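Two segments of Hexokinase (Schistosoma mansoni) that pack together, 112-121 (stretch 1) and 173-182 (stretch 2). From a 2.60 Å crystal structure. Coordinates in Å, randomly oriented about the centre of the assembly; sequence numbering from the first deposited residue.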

# COMPACT_ATOMS: atom_id res chain seq x y z
N GLY A 112 -2.36 22.58 2.01
CA GLY A 112 -2.04 21.87 0.79
C GLY A 112 -0.96 22.57 0.02
O GLY A 112 -0.02 21.94 -0.47
N THR A 113 -1.12 23.89 -0.10
CA THR A 113 -0.17 24.75 -0.80
C THR A 113 1.23 24.61 -0.17
O THR A 113 2.24 24.58 -0.86
CB THR A 113 -0.65 26.25 -0.76
OG1 THR A 113 -0.74 26.70 0.60
CG2 THR A 113 -2.02 26.37 -1.41
N GLU A 114 1.25 24.45 1.15
CA GLU A 114 2.50 24.28 1.88
C GLU A 114 3.16 22.92 1.54
O GLU A 114 4.40 22.82 1.42
CB GLU A 114 2.26 24.43 3.38
N LEU A 115 2.35 21.86 1.42
CA LEU A 115 2.91 20.56 1.06
C LEU A 115 3.33 20.63 -0.41
O LEU A 115 4.49 20.40 -0.75
CB LEU A 115 1.88 19.44 1.28
CG LEU A 115 2.23 17.97 0.99
CD1 LEU A 115 3.31 17.46 1.96
CD2 LEU A 115 0.98 17.12 1.12
N PHE A 116 2.40 21.03 -1.28
CA PHE A 116 2.71 21.14 -2.70
C PHE A 116 3.82 22.12 -3.02
O PHE A 116 4.47 22.04 -4.07
CB PHE A 116 1.45 21.41 -3.50
CG PHE A 116 0.71 20.16 -3.84
CD1 PHE A 116 1.09 19.40 -4.93
CD2 PHE A 116 -0.30 19.70 -3.01
CE1 PHE A 116 0.48 18.20 -5.18
CE2 PHE A 116 -0.91 18.49 -3.27
CZ PHE A 116 -0.52 17.74 -4.36
N LYS A 117 4.04 23.06 -2.10
CA LYS A 117 5.12 24.02 -2.25
C LYS A 117 6.41 23.24 -1.95
O LYS A 117 7.36 23.26 -2.74
CB LYS A 117 4.95 25.19 -1.27
CG LYS A 117 6.02 26.23 -1.43
CD LYS A 117 5.73 27.45 -0.62
CE LYS A 117 6.91 28.39 -0.67
NZ LYS A 117 6.74 29.56 0.21
N TYR A 118 6.41 22.49 -0.84
CA TYR A 118 7.57 21.70 -0.48
C TYR A 118 7.99 20.82 -1.67
O TYR A 118 9.16 20.80 -2.08
CB TYR A 118 7.29 20.85 0.77
CG TYR A 118 8.49 20.06 1.21
CD1 TYR A 118 9.46 20.61 2.06
CD2 TYR A 118 8.72 18.77 0.72
CE1 TYR A 118 10.62 19.92 2.37
CE2 TYR A 118 9.86 18.08 1.03
CZ TYR A 118 10.81 18.65 1.84
OH TYR A 118 11.95 17.95 2.09
N ILE A 119 7.01 20.12 -2.26
CA ILE A 119 7.28 19.24 -3.41
C ILE A 119 8.11 19.98 -4.45
O ILE A 119 9.20 19.52 -4.82
CB ILE A 119 5.95 18.72 -4.06
CG1 ILE A 119 5.21 17.80 -3.08
CG2 ILE A 119 6.24 17.98 -5.34
CD1 ILE A 119 5.98 16.61 -2.71
N ALA A 120 7.62 21.13 -4.90
CA ALA A 120 8.35 21.92 -5.89
C ALA A 120 9.72 22.38 -5.35
O ALA A 120 10.74 22.17 -6.02
CB ALA A 120 7.52 23.11 -6.33
N GLU A 121 9.75 22.95 -4.14
CA GLU A 121 10.99 23.42 -3.49
C GLU A 121 12.07 22.35 -3.72
O GLU A 121 13.13 22.63 -4.28
CB GLU A 121 10.74 23.59 -1.97
CG GLU A 121 11.78 24.42 -1.17
CD GLU A 121 13.04 23.64 -0.69
OE1 GLU A 121 14.02 23.57 -1.48
OE2 GLU A 121 13.05 23.15 0.48
N ASN A 173 -8.13 19.48 -7.54
CA ASN A 173 -7.40 18.79 -8.58
C ASN A 173 -5.93 18.88 -8.21
O ASN A 173 -5.30 19.94 -8.32
CB ASN A 173 -7.65 19.41 -9.95
CG ASN A 173 -6.81 18.78 -11.06
OD1 ASN A 173 -6.03 17.84 -10.82
ND2 ASN A 173 -6.96 19.28 -12.28
N VAL A 174 -5.38 17.77 -7.72
CA VAL A 174 -3.98 17.71 -7.34
C VAL A 174 -2.98 18.11 -8.45
O VAL A 174 -1.97 18.77 -8.16
CB VAL A 174 -3.64 16.29 -6.85
CG1 VAL A 174 -2.13 16.10 -6.76
CG2 VAL A 174 -4.30 16.04 -5.51
N ALA A 175 -3.24 17.73 -9.70
CA ALA A 175 -2.33 18.07 -10.80
C ALA A 175 -2.17 19.58 -10.93
O ALA A 175 -1.09 20.08 -11.26
CB ALA A 175 -2.84 17.50 -12.08
N GLU A 176 -3.25 20.30 -10.67
CA GLU A 176 -3.20 21.75 -10.80
C GLU A 176 -2.49 22.33 -9.59
O GLU A 176 -1.73 23.29 -9.71
CB GLU A 176 -4.60 22.34 -10.96
CG GLU A 176 -4.59 23.81 -11.35
CD GLU A 176 -5.95 24.32 -11.82
OE1 GLU A 176 -6.99 23.71 -11.43
OE2 GLU A 176 -5.98 25.34 -12.59
N LEU A 177 -2.70 21.71 -8.43
CA LEU A 177 -2.02 22.19 -7.23
C LEU A 177 -0.52 22.15 -7.52
O LEU A 177 0.14 23.19 -7.51
CB LEU A 177 -2.38 21.32 -6.02
CG LEU A 177 -3.73 21.60 -5.34
CD1 LEU A 177 -3.92 20.71 -4.13
CD2 LEU A 177 -3.80 23.04 -4.92
N LEU A 178 0.00 20.98 -7.90
CA LEU A 178 1.43 20.86 -8.18
C LEU A 178 1.85 21.82 -9.28
O LEU A 178 2.82 22.56 -9.13
CB LEU A 178 1.80 19.44 -8.59
CG LEU A 178 3.32 19.25 -8.71
CD1 LEU A 178 3.97 19.37 -7.33
CD2 LEU A 178 3.63 17.92 -9.34
N GLN A 179 1.10 21.82 -10.38
CA GLN A 179 1.40 22.71 -11.50
C GLN A 179 1.51 24.20 -11.09
O GLN A 179 2.27 24.95 -11.68
CB GLN A 179 0.35 22.52 -12.59
CG GLN A 179 0.67 23.24 -13.87
CD GLN A 179 1.86 22.64 -14.56
OE1 GLN A 179 1.81 21.50 -15.04
NE2 GLN A 179 2.95 23.41 -14.64
N THR A 180 0.74 24.62 -10.08
CA THR A 180 0.77 26.00 -9.61
C THR A 180 2.11 26.26 -8.93
O THR A 180 2.88 27.14 -9.34
CB THR A 180 -0.31 26.25 -8.58
OG1 THR A 180 -1.57 25.80 -9.09
CG2 THR A 180 -0.37 27.71 -8.20
N GLU A 181 2.38 25.47 -7.88
CA GLU A 181 3.63 25.60 -7.12
C GLU A 181 4.86 25.46 -8.03
O GLU A 181 5.83 26.20 -7.87
CB GLU A 181 3.66 24.60 -5.98
CG GLU A 181 2.43 24.65 -5.07
CD GLU A 181 2.24 25.97 -4.28
OE1 GLU A 181 3.22 26.55 -3.75
OE2 GLU A 181 1.07 26.41 -4.14
N LEU A 182 4.80 24.57 -9.01
CA LEU A 182 5.92 24.40 -9.94
C LEU A 182 6.15 25.71 -10.67
O LEU A 182 7.30 26.14 -10.84
CB LEU A 182 5.63 23.30 -10.95
CG LEU A 182 5.44 21.87 -10.45
CD1 LEU A 182 5.16 20.98 -11.64
CD2 LEU A 182 6.66 21.38 -9.71

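Two helices cross at 58°, their axes 8.4 Å apart at the closest, and no hydrogen bond joins them; shape and apolar contact carry the packing. Along stretch 2, Asn-173 comes first, too far from stretch 1 to touch it. It serves its own helix as N-cap, its OD1 accepting a weak hydrogen bond from Ala-175 N at 3.0 Å. Val-174 makes the first contact, its CG1 lying 3.3 Å from CZ at the tip of the Phe-116 ring. One turn on, Leu-177 points toward stretch 1 and sets its CB over a face of that ring, 3.9 Å from the centroid and nearly on the ring normal, a CH-pi contact. Leu-178 follows: its CB is 3.7 Å from Phe-116 CD1, and its CD1 reaches Ile-119 CG2 at 3.3 Å. With Glu-181, these three form the hole that receives the aromatic knob.

Glu-181 returns the gesture, sitting as a knob among Thr-113, Phe-116, Lys-117 and Ala-120. Its methylenes do apolar work, CG lying 3.7 Å from Phe-116 CB, while its OE1 comes 3.3 Å from Lys-117 CB; the extended lysine chain leads away, so no salt bridge forms. Last, Leu-182 CD2 meets Ala-120 CB at 3.9 Å, where the small alanine accompanies a CA separation of just 5.3 Å between the two residues.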